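Long-range contacts in F5/8 type C domain protein (PDB 4ZRX), which is a putative alpha-L-fucosidase, which probably releases alpha-linked L-fucose from glycans by hydrolysis and carries a C-terminal F5/8 type C module that may bind sugar: residues 38-43 with 322-327; 369-374 with 447-452; 522-527 with 555-560. All blocks are in the same frame, centred on the assembly; numbering follows the deposited sequence.

Contact 1: 38-43 with 322-327; sequences AWQQME and NSVLLL. With EDO (1,2-ethanediol), chain F.
Val324 sets its CG2 methyl over one face of the Trp39 indole, a CH-pi contact at the N-terminal end of the TIM-barrel strands, where helix 34-42 ends beside strand 324-328. CG2 stands 3.5 Å from the centroid of the Trp39 six-membered ring and 16° off the ring normal, displaced toward the rim at CH2 and CZ2. CG of Trp39 is anti to the backbone N (chi1 171°), and the six-membered part of the indole lies nearest Val324. A beta-branched valine suits the place: CG2 lies on the indole while CG1 packs against the backbone of Glu43. An alanine in place of Trp39 would probably leave the CG2 methyl without its aromatic partner and open a gap between helix and strand.

Gln40, bent at chi2, turns its amide toward Asn322, yet two waters make the link. One accepts from Gln40 NE2 and donates to Asn322 O; the other donates to Asn322 OD1 and, weakly, to Gln40 OE1. Asn322 OD1 also receives the backbone N-H of Tyr425. Glu43 leaves the helix with positive phi, and its extended side chain takes OE2 to a hydrogen bond with Tyr425 OH and a salt bridge with Lys426, while OE1 accepts from 1,2-ethanediol O1. The Glu43 carbonyl turns to the strand instead, where Leu325 N donates to Glu43 O at 2.8 Å with an N-H...O angle of 167°.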
ATOM      1  N   ALA A  38      -0.529  11.294 -17.671  1.00 18.38           N
ATOM      2  CA  ALA A  38      -1.063   9.992 -18.094  1.00 17.91           C
ATOM      3  C   ALA A  38      -0.821   8.909 -17.026  1.00 17.33           C
ATOM      4  O   ALA A  38      -1.675   8.074 -16.724  1.00 17.06           O
ATOM      5  CB  ALA A  38      -0.434   9.578 -19.441  1.00 18.64           C
ATOM      6  N   TRP A  39       0.359   8.932 -16.422  1.00 16.36           N
ATOM      7  CA  TRP A  39       0.664   7.986 -15.347  1.00 16.53           C
ATOM      8  C   TRP A  39      -0.333   8.102 -14.210  1.00 15.17           C
ATOM      9  O   TRP A  39      -0.864   7.093 -13.725  1.00 13.95           O
ATOM     10  CB  TRP A  39       2.112   8.219 -14.898  1.00 16.79           C
ATOM     11  CG  TRP A  39       2.483   7.458 -13.651  1.00 16.80           C
ATOM     12  CD1 TRP A  39       2.965   6.182 -13.538  1.00 17.89           C
ATOM     13  CD2 TRP A  39       2.418   7.973 -12.344  1.00 16.61           C
ATOM     14  NE1 TRP A  39       3.163   5.865 -12.216  1.00 17.53           N
ATOM     15  CE2 TRP A  39       2.801   6.932 -11.459  1.00 17.41           C
ATOM     16  CE3 TRP A  39       1.981   9.182 -11.820  1.00 16.99           C
ATOM     17  CZ2 TRP A  39       2.826   7.120 -10.052  1.00 16.88           C
ATOM     18  CZ3 TRP A  39       2.021   9.363 -10.443  1.00 17.52           C
ATOM     19  CH2 TRP A  39       2.431   8.316  -9.595  1.00 16.99           C
ATOM     20  N   GLN A  40      -0.612   9.335 -13.810  1.00 15.46           N
ATOM     21  CA  GLN A  40      -1.505   9.643 -12.704  1.00 15.62           C
ATOM     22  C   GLN A  40      -2.908   9.053 -12.973  1.00 16.52           C
ATOM     23  O   GLN A  40      -3.562   8.533 -12.089  1.00 15.37           O
ATOM     24  CB  GLN A  40      -1.622  11.163 -12.537  1.00 16.70           C
ATOM     25  CG  GLN A  40      -2.267  11.604 -11.259  1.00 16.60           C
ATOM     26  CD  GLN A  40      -1.293  11.660 -10.128  1.00 16.92           C
ATOM     27  OE1 GLN A  40      -0.432  12.502 -10.125  1.00 19.29           O
ATOM     28  NE2 GLN A  40      -1.406  10.748  -9.168  1.00 16.44           N
ATOM     29  N   GLN A  41      -3.337   9.133 -14.217  1.00 16.38           N
ATOM     30  CA  GLN A  41      -4.647   8.630 -14.622  1.00 17.78           C
ATOM     31  C   GLN A  41      -4.801   7.162 -14.466  1.00 17.26           C
ATOM     32  O   GLN A  41      -5.946   6.683 -14.310  1.00 16.99           O
ATOM     33  CB  GLN A  41      -5.034   8.974 -16.037  1.00 20.04           C
ATOM     34  CG  GLN A  41      -4.773  10.364 -16.449  1.00 24.01           C
ATOM     35  CD  GLN A  41      -5.481  11.354 -15.697  1.00 28.21           C
ATOM     36  OE1 GLN A  41      -6.711  11.288 -15.572  1.00 31.91           O
ATOM     37  NE2 GLN A  41      -4.741  12.371 -15.171  1.00 31.41           N
HETATM   38  N   MSE A  42      -3.702   6.408 -14.488  1.00 16.31           N
HETATM   39  CA  MSE A  42      -3.851   4.964 -14.303  1.00 16.72           C
HETATM   40  C   MSE A  42      -4.454   4.596 -12.990  1.00 15.84           C
HETATM   41  O   MSE A  42      -5.223   3.639 -12.941  1.00 16.04           O
HETATM   42  CB  MSE A  42      -2.516   4.241 -14.474  1.00 18.05           C
HETATM   43  CG  MSE A  42      -1.878   4.466 -15.821  1.00 18.67           C
HETATM   44 SE   MSE A  42      -0.310   3.308 -16.044  0.75 21.79          SE
HETATM   45  CE  MSE A  42       0.793   4.171 -14.758  1.00 19.61           C
ATOM     46  N   GLU A  43      -4.014   5.246 -11.915  1.00 15.69           N
ATOM     47  CA  GLU A  43      -4.471   5.088 -10.543  1.00 15.37           C
ATOM     48  C   GLU A  43      -4.050   3.801  -9.878  1.00 15.01           C
ATOM     49  O   GLU A  43      -3.651   3.850  -8.712  1.00 14.56           O
ATOM     50  CB  GLU A  43      -6.002   5.227 -10.360  1.00 16.15           C
ATOM     51  CG  GLU A  43      -6.557   6.550 -10.818  1.00 16.24           C
ATOM     52  CD  GLU A  43      -8.045   6.755 -10.521  1.00 17.85           C
ATOM     53  OE1 GLU A  43      -8.728   5.791 -10.050  1.00 18.69           O
ATOM     54  OE2 GLU A  43      -8.538   7.858 -10.883  1.00 18.97           O
ATOM     55  N   ASN A 322      -4.411  11.001  -3.293  1.00 12.78           N
ATOM     56  CA  ASN A 322      -3.635  11.663  -4.331  1.00 13.13           C
ATOM     57  C   ASN A 322      -2.313  10.928  -4.640  1.00 13.19           C
ATOM     58  O   ASN A 322      -1.304  11.593  -4.915  1.00 14.19           O
ATOM     59  CB  ASN A 322      -3.423  13.127  -3.946  1.00 13.19           C
ATOM     60  CG  ASN A 322      -2.875  13.992  -5.080  1.00 14.25           C
ATOM     61  OD1 ASN A 322      -3.106  13.750  -6.264  1.00 15.46           O
ATOM     62  ND2 ASN A 322      -2.115  14.999  -4.699  1.00 14.63           N
ATOM     63  N   SER A 323      -2.339   9.611  -4.549  1.00 13.61           N
ATOM     64  CA  SER A 323      -1.225   8.746  -4.976  1.00 13.20           C
ATOM     65  C   SER A 323      -1.764   7.743  -5.995  1.00 13.83           C
ATOM     66  O   SER A 323      -2.932   7.391  -6.017  1.00 15.05           O
ATOM     67  CB  SER A 323      -0.577   7.978  -3.831  1.00 13.16           C
ATOM     68  OG  SER A 323       0.242   8.854  -3.016  1.00 14.56           O
ATOM     69  N   VAL A 324      -0.851   7.209  -6.775  1.00 13.61           N
ATOM     70  CA  VAL A 324      -1.127   5.969  -7.525  1.00 13.26           C
ATOM     71  C   VAL A 324      -0.876   4.786  -6.606  1.00 12.99           C
ATOM     72  O   VAL A 324       0.101   4.807  -5.816  1.00 13.69           O
ATOM     73  CB  VAL A 324      -0.185   5.890  -8.779  1.00 14.01           C
ATOM     74  CG1 VAL A 324      -0.142   4.503  -9.395  1.00 13.57           C
ATOM     75  CG2 VAL A 324      -0.647   6.898  -9.859  1.00 14.31           C
ATOM     76  N   LEU A 325      -1.701   3.738  -6.694  1.00 12.45           N
ATOM     77  CA  LEU A 325      -1.478   2.537  -5.931  1.00 12.71           C
ATOM     78  C   LEU A 325      -0.846   1.447  -6.837  1.00 13.29           C
ATOM     79  O   LEU A 325      -1.485   1.019  -7.804  1.00 13.80           O
ATOM     80  CB  LEU A 325      -2.756   2.019  -5.330  1.00 13.14           C
ATOM     81  CG  LEU A 325      -2.721   0.691  -4.638  1.00 13.45           C
ATOM     82  CD1 LEU A 325      -1.701   0.686  -3.502  1.00 13.53           C
ATOM     83  CD2 LEU A 325      -4.090   0.269  -4.148  1.00 14.38           C
ATOM     84  N   LEU A 326       0.343   1.006  -6.430  1.00 13.02           N
ATOM     85  CA  LEU A 326       1.063  -0.049  -7.116  1.00 12.71           C
ATOM     86  C   LEU A 326       1.081  -1.251  -6.182  1.00 13.27           C
ATOM     87  O   LEU A 326       1.836  -1.271  -5.172  1.00 14.08           O
ATOM     88  CB  LEU A 326       2.483   0.403  -7.427  1.00 13.88           C
ATOM     89  CG  LEU A 326       3.495  -0.621  -7.904  1.00 13.77           C
ATOM     90  CD1 LEU A 326       2.962  -1.269  -9.186  1.00 14.66           C
ATOM     91  CD2 LEU A 326       4.828   0.142  -8.140  1.00 14.58           C
ATOM     92  N   LEU A 327       0.196  -2.188  -6.450  1.00 12.59           N
ATOM     93  CA  LEU A 327      -0.045  -3.363  -5.569  1.00 13.16           C
ATOM     94  C   LEU A 327       0.670  -4.566  -6.144  1.00 13.70           C
ATOM     95  O   LEU A 327       0.450  -4.940  -7.293  1.00 13.23           O
ATOM     96  CB  LEU A 327      -1.503  -3.637  -5.460  1.00 13.39           C
ATOM     97  CG  LEU A 327      -1.919  -4.819  -4.584  1.00 13.80           C
ATOM     98  CD1 LEU A 327      -1.553  -4.573  -3.163  1.00 14.84           C
ATOM     99  CD2 LEU A 327      -3.446  -5.120  -4.680  1.00 15.41           C
TER
HETATM  100  C1  EDO F 705     -12.074   5.363  -9.430  1.00 31.00           C
HETATM  101  O1  EDO F 705     -11.327   5.854 -10.569  1.00 28.76           O
HETATM  102  C2  EDO F 705     -11.872   6.152  -8.118  1.00 27.88           C
HETATM  103  O2  EDO F 705     -12.715   7.316  -8.142  1.00 29.39           O
HETATM  104  O   HOH W   1       0.505  10.959  -6.990  1.00 15.99           O
HETATM  105  O   HOH W   2      -1.396  14.485  -8.484  1.00 19.19           O

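Contact 2: 369-374 with 447-452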
ATOM      1  N   SER A 369     -14.151  27.500 -10.516  1.00 22.31           N
ATOM      2  CA  SER A 369     -13.001  28.320 -10.250  1.00 23.38           C
ATOM      3  C   SER A 369     -13.277  29.161  -9.001  1.00 22.86           C
ATOM      4  O   SER A 369     -14.269  29.912  -8.980  1.00 23.86           O
ATOM      5  CB  SER A 369     -12.744  29.243 -11.412  1.00 24.60           C
ATOM      6  OG  SER A 369     -12.597  28.523 -12.605  1.00 26.36           O
ATOM      7  N   THR A 370     -12.407  29.120  -8.011  1.00 21.70           N
ATOM      8  CA  THR A 370     -12.671  29.825  -6.765  1.00 22.76           C
ATOM      9  C   THR A 370     -11.444  30.246  -6.037  1.00 23.17           C
ATOM     10  O   THR A 370     -10.419  29.623  -6.126  1.00 22.90           O
ATOM     11  CB  THR A 370     -13.579  28.953  -5.795  1.00 24.06           C
ATOM     12  OG1 THR A 370     -14.061  29.751  -4.705  1.00 25.52           O
ATOM     13  CG2 THR A 370     -12.859  27.781  -5.265  1.00 24.08           C
ATOM     14  N   THR A 371     -11.578  31.273  -5.213  1.00 23.47           N
ATOM     15  CA  THR A 371     -10.537  31.624  -4.273  1.00 24.09           C
ATOM     16  C   THR A 371     -10.987  31.255  -2.884  1.00 23.80           C
ATOM     17  O   THR A 371     -12.050  30.651  -2.704  1.00 23.28           O
ATOM     18  CB  THR A 371     -10.239  33.141  -4.321  1.00 25.90           C
ATOM     19  OG1 THR A 371     -11.441  33.864  -4.020  1.00 26.88           O
ATOM     20  CG2 THR A 371      -9.777  33.514  -5.708  1.00 27.53           C
ATOM     21  N   SER A 372     -10.140  31.553  -1.902  1.00 24.98           N
ATOM     22  CA  SER A 372     -10.372  31.108  -0.539  1.00 26.13           C
ATOM     23  C   SER A 372     -11.702  31.633  -0.020  1.00 26.35           C
ATOM     24  O   SER A 372     -12.039  32.803  -0.189  1.00 26.61           O
ATOM     25  CB  SER A 372      -9.205  31.580   0.372  1.00 27.75           C
ATOM     26  OG  SER A 372      -7.973  31.010  -0.042  1.00 29.36           O
ATOM     27  N   GLY A 373     -12.450  30.763   0.645  1.00 25.78           N
ATOM     28  CA  GLY A 373     -13.779  31.068   1.161  1.00 25.67           C
ATOM     29  C   GLY A 373     -14.925  30.709   0.212  1.00 25.02           C
ATOM     30  O   GLY A 373     -16.123  30.783   0.561  1.00 25.78           O
ATOM     31  N   GLY A 374     -14.608  30.355  -1.031  1.00 23.70           N
ATOM     32  CA  GLY A 374     -15.651  30.065  -1.979  1.00 23.73           C
ATOM     33  C   GLY A 374     -16.348  28.766  -1.740  1.00 23.79           C
ATOM     34  O   GLY A 374     -15.762  27.861  -1.147  1.00 22.16           O
ATOM     35  N   ARG A 447      -3.950  28.285  -3.133  1.00 20.93           N
ATOM     36  CA  ARG A 447      -2.965  29.088  -3.802  1.00 21.51           C
ATOM     37  C   ARG A 447      -3.578  29.658  -5.050  1.00 22.39           C
ATOM     38  O   ARG A 447      -4.129  28.924  -5.863  1.00 22.21           O
ATOM     39  CB  ARG A 447      -1.747  28.228  -4.140  1.00 21.09           C
ATOM     40  CG  ARG A 447      -1.171  27.585  -2.866  1.00 20.61           C
ATOM     41  CD  ARG A 447      -0.038  26.602  -3.194  1.00 20.62           C
ATOM     42  NE  ARG A 447       0.532  26.105  -1.949  1.00 20.45           N
ATOM     43  CZ  ARG A 447       1.605  25.340  -1.831  1.00 19.81           C
ATOM     44  NH1 ARG A 447       2.291  24.907  -2.901  1.00 20.42           N
ATOM     45  NH2 ARG A 447       1.987  24.980  -0.617  1.00 19.89           N
ATOM     46  N   LEU A 448      -3.430  30.989  -5.241  1.00 23.61           N
ATOM     47  CA  LEU A 448      -4.074  31.648  -6.389  1.00 24.53           C
ATOM     48  C   LEU A 448      -5.552  31.230  -6.481  1.00 24.28           C
ATOM     49  O   LEU A 448      -6.202  31.246  -5.459  1.00 23.37           O
ATOM     50  CB  LEU A 448      -3.365  31.362  -7.679  1.00 25.45           C
ATOM     51  CG  LEU A 448      -1.902  31.790  -7.800  1.00 26.96           C
ATOM     52  CD1 LEU A 448      -1.367  31.588  -9.239  1.00 27.56           C
ATOM     53  CD2 LEU A 448      -1.673  33.244  -7.365  1.00 29.26           C
ATOM     54  N   THR A 449      -6.086  30.939  -7.685  1.00 25.10           N
ATOM     55  CA  THR A 449      -7.448  30.465  -7.849  1.00 24.70           C
ATOM     56  C   THR A 449      -7.465  28.957  -8.018  1.00 24.17           C
ATOM     57  O   THR A 449      -6.769  28.446  -8.895  1.00 25.70           O
ATOM     58  CB  THR A 449      -8.075  31.175  -9.050  1.00 26.31           C
ATOM     59  OG1 THR A 449      -8.076  32.578  -8.798  1.00 26.73           O
ATOM     60  CG2 THR A 449      -9.512  30.752  -9.267  1.00 26.30           C
ATOM     61  N   ALA A 450      -8.253  28.243  -7.203  1.00 22.19           N
ATOM     62  CA  ALA A 450      -8.404  26.802  -7.317  1.00 21.50           C
ATOM     63  C   ALA A 450      -9.360  26.443  -8.431  1.00 20.79           C
ATOM     64  O   ALA A 450     -10.323  27.172  -8.647  1.00 21.26           O
ATOM     65  CB  ALA A 450      -8.956  26.227  -6.028  1.00 21.20           C
ATOM     66  N   TYR A 451      -9.084  25.353  -9.103  1.00 20.11           N
ATOM     67  CA  TYR A 451      -9.918  24.813 -10.187  1.00 20.05           C
ATOM     68  C   TYR A 451     -10.376  23.392  -9.819  1.00 19.62           C
ATOM     69  O   TYR A 451      -9.581  22.458  -9.869  1.00 19.49           O
ATOM     70  CB  TYR A 451      -9.125  24.793 -11.485  1.00 21.15           C
ATOM     71  CG  TYR A 451      -8.653  26.151 -11.876  1.00 22.82           C
ATOM     72  CD1 TYR A 451      -9.548  27.191 -12.073  1.00 24.86           C
ATOM     73  CD2 TYR A 451      -7.314  26.423 -12.043  1.00 24.29           C
ATOM     74  CE1 TYR A 451      -9.079  28.464 -12.429  1.00 26.38           C
ATOM     75  CE2 TYR A 451      -6.858  27.676 -12.377  1.00 25.65           C
ATOM     76  CZ  TYR A 451      -7.736  28.680 -12.565  1.00 26.93           C
ATOM     77  OH  TYR A 451      -7.260  29.941 -12.888  1.00 29.80           O
ATOM     78  N   VAL A 452     -11.596  23.260  -9.343  1.00 18.48           N
ATOM     79  CA  VAL A 452     -12.168  21.981  -8.987  1.00 18.49           C
ATOM     80  C   VAL A 452     -12.915  21.448 -10.177  1.00 18.88           C
ATOM     81  O   VAL A 452     -13.873  22.071 -10.647  1.00 19.85           O
ATOM     82  CB  VAL A 452     -13.110  22.107  -7.782  1.00 19.25           C
ATOM     83  CG1 VAL A 452     -13.816  20.820  -7.511  1.00 19.75           C
ATOM     84  CG2 VAL A 452     -12.332  22.549  -6.558  1.00 20.42           C
TER
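Thr371 O is gripped by two donors, the Thr370 hydroxyl and the backbone N-H of Gly374, where an edge strand of an antiparallel sheet runs into a type II beta turn, 371-374. Thr370 OG1 lies 3.0 Å from Thr371 O, in the carbonyl plane and on a lone pair, while Gly374 N closes the turn. Glycine suits position 373, whose positive phi would press a side chain against the preceding carbonyl; at 374 a CB would run into Thr370 OG1. Both glycines face Ile443 in a G1 beta bulge, carrying the chain to the next sheet.

Across the contact, Thr370 and Ala450 form a hydrogen-bonded antiparallel pair. Thr370 N donates to Ala450 O at 2.9 Å, and Ala450 N returns to Thr370 O at 2.8 Å. The Ala450 methyl lies on the same sheet face as the Thr370 side chain, CB 4.3 Å from Thr370 CG2. Thr449 has CG2 anti to its backbone N, and this methyl lies 3.5 Å from Thr370 O; its OG1 meets the CG2 methyl of Thr371. Ser369 and Tyr451 are the neighbouring non-hydrogen-bonded pair. There Ser369 OG comes to the edge of the phenol, in its plane, 3.4 Å from Tyr451 CD1.

Contact 3: 522-527 with 555-560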
ATOM      1  N   VAL A 522     -16.513 -22.928  35.494  1.00 31.64           N
ATOM      2  CA  VAL A 522     -17.460 -23.254  34.440  1.00 32.54           C
ATOM      3  C   VAL A 522     -18.883 -23.392  35.018  1.00 33.75           C
ATOM      4  O   VAL A 522     -19.031 -23.661  36.190  1.00 32.39           O
ATOM      5  CB  VAL A 522     -17.053 -24.517  33.668  1.00 32.82           C
ATOM      6  CG1 VAL A 522     -15.780 -24.259  32.908  1.00 32.34           C
ATOM      7  CG2 VAL A 522     -16.872 -25.751  34.602  1.00 33.30           C
ATOM      8  N   SER A 523     -19.885 -23.170  34.175  1.00 34.96           N
ATOM      9  CA  SER A 523     -21.288 -23.330  34.574  1.00 37.69           C
ATOM     10  C   SER A 523     -22.126 -23.700  33.373  1.00 39.30           C
ATOM     11  O   SER A 523     -21.826 -23.314  32.216  1.00 37.29           O
ATOM     12  CB  SER A 523     -21.793 -22.022  35.138  1.00 38.24           C
ATOM     13  OG  SER A 523     -23.133 -22.141  35.562  1.00 39.58           O
HETATM   14  N   MSE A 524     -23.185 -24.445  33.633  1.00 41.09           N
HETATM   15  CA  MSE A 524     -24.194 -24.739  32.602  1.00 43.84           C
HETATM   16  C   MSE A 524     -25.285 -23.667  32.478  1.00 44.97           C
HETATM   17  O   MSE A 524     -25.874 -23.479  31.388  1.00 44.52           O
HETATM   18  CB  MSE A 524     -24.804 -26.120  32.849  1.00 46.72           C
HETATM   19  CG  MSE A 524     -23.762 -27.253  32.826  1.00 48.02           C
HETATM   20 SE   MSE A 524     -22.898 -27.466  31.060  0.75 52.23          SE
HETATM   21  CE  MSE A 524     -24.479 -27.979  30.034  1.00 55.19           C
ATOM     22  N   ASP A 525     -25.564 -22.983  33.590  1.00 44.11           N
ATOM     23  CA  ASP A 525     -26.687 -22.054  33.685  1.00 45.23           C
ATOM     24  C   ASP A 525     -26.252 -20.612  34.013  1.00 45.09           C
ATOM     25  O   ASP A 525     -27.076 -19.713  34.058  1.00 47.51           O
ATOM     26  CB  ASP A 525     -27.742 -22.580  34.687  1.00 45.56           C
ATOM     27  CG  ASP A 525     -27.211 -22.717  36.121  1.00 45.71           C
ATOM     28  OD1 ASP A 525     -26.007 -22.505  36.403  1.00 44.04           O
ATOM     29  OD2 ASP A 525     -28.015 -23.053  36.997  1.00 47.68           O
ATOM     30  N   GLY A 526     -24.965 -20.397  34.241  1.00 43.05           N
ATOM     31  CA  GLY A 526     -24.441 -19.062  34.543  1.00 42.33           C
ATOM     32  C   GLY A 526     -24.634 -18.613  35.971  1.00 41.75           C
ATOM     33  O   GLY A 526     -24.318 -17.491  36.311  1.00 40.98           O
ATOM     34  N   LYS A 527     -25.120 -19.507  36.828  1.00 41.84           N
ATOM     35  CA  LYS A 527     -25.380 -19.181  38.224  1.00 42.26           C
ATOM     36  C   LYS A 527     -24.554 -20.057  39.186  1.00 39.21           C
ATOM     37  O   LYS A 527     -23.938 -19.519  40.154  1.00 39.52           O
ATOM     38  CB  LYS A 527     -26.851 -19.380  38.512  1.00 46.08           C
ATOM     39  CG  LYS A 527     -27.751 -18.637  37.513  1.00 48.62           C
ATOM     40  CD  LYS A 527     -29.138 -18.475  38.047  1.00 52.21           C
ATOM     41  CE  LYS A 527     -29.879 -19.794  38.223  1.00 54.58           C
ATOM     42  NZ  LYS A 527     -30.949 -19.946  37.191  1.00 57.26           N
ATOM     43  N   LYS A 555     -11.893 -33.678  30.709  1.00 45.14           N
ATOM     44  CA  LYS A 555     -12.802 -33.012  29.788  1.00 46.30           C
ATOM     45  C   LYS A 555     -13.808 -32.216  30.622  1.00 45.04           C
ATOM     46  O   LYS A 555     -14.325 -32.713  31.609  1.00 44.18           O
ATOM     47  CB  LYS A 555     -13.472 -34.048  28.901  1.00 51.32           C
ATOM     48  CG  LYS A 555     -12.441 -34.875  28.067  1.00 54.92           C
ATOM     49  CD  LYS A 555     -13.103 -35.836  27.082  1.00 58.87           C
ATOM     50  CE  LYS A 555     -14.071 -36.759  27.776  1.00 61.73           C
ATOM     51  NZ  LYS A 555     -14.457 -37.861  26.863  1.00 66.34           N
ATOM     52  N   VAL A 556     -14.045 -30.958  30.262  1.00 44.09           N
ATOM     53  CA  VAL A 556     -14.824 -30.051  31.096  1.00 44.01           C
ATOM     54  C   VAL A 556     -16.059 -29.587  30.310  1.00 45.41           C
ATOM     55  O   VAL A 556     -15.927 -28.897  29.294  1.00 41.46           O
ATOM     56  CB  VAL A 556     -13.946 -28.851  31.481  1.00 43.93           C
ATOM     57  CG1 VAL A 556     -14.747 -27.718  32.145  1.00 45.58           C
ATOM     58  CG2 VAL A 556     -12.812 -29.285  32.365  1.00 43.64           C
ATOM     59  N   GLN A 557     -17.250 -29.948  30.772  1.00 45.09           N
ATOM     60  CA  GLN A 557     -18.465 -29.510  30.105  1.00 47.17           C
ATOM     61  C   GLN A 557     -18.781 -28.070  30.547  1.00 44.60           C
ATOM     62  O   GLN A 557     -18.630 -27.714  31.730  1.00 42.65           O
ATOM     63  CB  GLN A 557     -19.618 -30.460  30.375  1.00 51.30           C
ATOM     64  CG  GLN A 557     -20.659 -30.460  29.242  1.00 55.40           C
ATOM     65  CD  GLN A 557     -21.694 -31.579  29.406  1.00 60.08           C
ATOM     66  OE1 GLN A 557     -21.374 -32.651  29.908  1.00 65.01           O
ATOM     67  NE2 GLN A 557     -22.924 -31.333  28.978  1.00 61.94           N
ATOM     68  N   ALA A 558     -19.172 -27.229  29.586  1.00 42.17           N
ATOM     69  CA  ALA A 558     -19.434 -25.838  29.897  1.00 42.35           C
ATOM     70  C   ALA A 558     -20.341 -25.137  28.875  1.00 43.23           C
ATOM     71  O   ALA A 558     -20.348 -25.465  27.682  1.00 43.48           O
ATOM     72  CB  ALA A 558     -18.123 -25.065  30.059  1.00 41.71           C
ATOM     73  N   ARG A 559     -21.136 -24.215  29.399  1.00 43.46           N
ATOM     74  CA  ARG A 559     -21.912 -23.257  28.611  1.00 45.72           C
ATOM     75  C   ARG A 559     -21.366 -21.867  28.871  1.00 42.97           C
ATOM     76  O   ARG A 559     -21.240 -21.069  27.931  1.00 43.56           O
ATOM     77  CB  ARG A 559     -23.395 -23.333  28.979  1.00 49.62           C
ATOM     78  CG  ARG A 559     -24.311 -22.210  28.432  1.00 52.53           C
ATOM     79  CD  ARG A 559     -24.350 -22.217  26.940  1.00 55.46           C
ATOM     80  NE  ARG A 559     -24.996 -21.017  26.408  1.00 57.06           N
ATOM     81  CZ  ARG A 559     -26.169 -20.984  25.781  1.00 60.22           C
ATOM     82  NH1 ARG A 559     -26.888 -22.089  25.562  1.00 61.60           N
ATOM     83  NH2 ARG A 559     -26.618 -19.816  25.335  1.00 62.34           N
ATOM     84  N   PHE A 560     -21.087 -21.573  30.146  1.00 39.46           N
ATOM     85  CA  PHE A 560     -20.534 -20.297  30.582  1.00 37.92           C
ATOM     86  C   PHE A 560     -19.152 -20.557  31.153  1.00 35.31           C
ATOM     87  O   PHE A 560     -18.911 -21.614  31.710  1.00 35.33           O
ATOM     88  CB  PHE A 560     -21.398 -19.632  31.672  1.00 38.58           C
ATOM     89  CG  PHE A 560     -22.824 -19.307  31.233  1.00 40.68           C
ATOM     90  CD1 PHE A 560     -23.812 -20.300  31.238  1.00 41.35           C
ATOM     91  CD2 PHE A 560     -23.191 -18.002  30.891  1.00 41.38           C
ATOM     92  CE1 PHE A 560     -25.151 -20.007  30.847  1.00 42.74           C
ATOM     93  CE2 PHE A 560     -24.531 -17.697  30.517  1.00 42.63           C
ATOM     94  CZ  PHE A 560     -25.504 -18.708  30.495  1.00 43.69           C
TER
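Ser523 and Phe560 form an antiparallel hydrogen-bonded pair, and a classic beta bulge sets both Arg559 and Phe560 against Ser523. Ser523 O takes two N-H groups, from Phe560 N at 2.8 Å and from Arg559 N at 3.0 Å, whereas Ser523 N donates to Phe560 O from above its carbonyl plane. Gly526 CA sits over one face of the Phe560 ring, 3.7 Å from the centroid and 15° off the normal, and Met524 O approaches the ring edge in plane. Glycine suits position 526: a CB would come tight against the ring, and the positive phi is easy for it. Ser523 OG shapes the turn by accepting from Asp525 N and Gly526 N, an ST motif, and also bonds Ser528 O; Asp525 OD1 accepts from Lys527 N, an Asx turn, and also from Ser528 N.

Earlier on strand 517-523, Val522 CG1 touches Val556 CG1 at 3.7 Å and Ala558 CB at 3.8 Å: the branched valines meet through CG1, and the short alanine offers CB to the same methyl. Selenomethionine Met524 has CG anti to its carbonyl carbon and bends at chi2 and chi3, bringing SE to 4.0 Å from Ala558 CA and CE beside Gln557 NE2.

Within the F5/8 type C beta-sandwich, the chain turns a corner at Arg559, whose NE forms a salt bridge with Asp491. Strand 555-558 pairs with strand 495-503 in one sheet, while strand 560-566 runs between strands 488-492 and 517-523 in the other; Val532 of strand 530-532 packs against both Val522 and Val556.

How the contacts relate
The three contacts follow one another along the chain, and none touches another. Contact 1 lies in the fucosidase barrel where strand 324-328 begins, whereas TIM-barrel active sites lie at the C-terminal ends of the strands. Contact 2 belongs to the beta-sheet region that follows; its centre is about 25 Å from that of contact 1, and their nearest atoms are about 11 Å apart. Tyr425 and Lys426, which meet Glu43 of contact 1, come from between the two segments of contact 2. Contact 3 stands apart in the F5/8 type C module, about 56 Å from contact 1 and 66 Å from contact 2 between centres. The 1,2-ethanediol at Glu43 is probably a crystallisation additive.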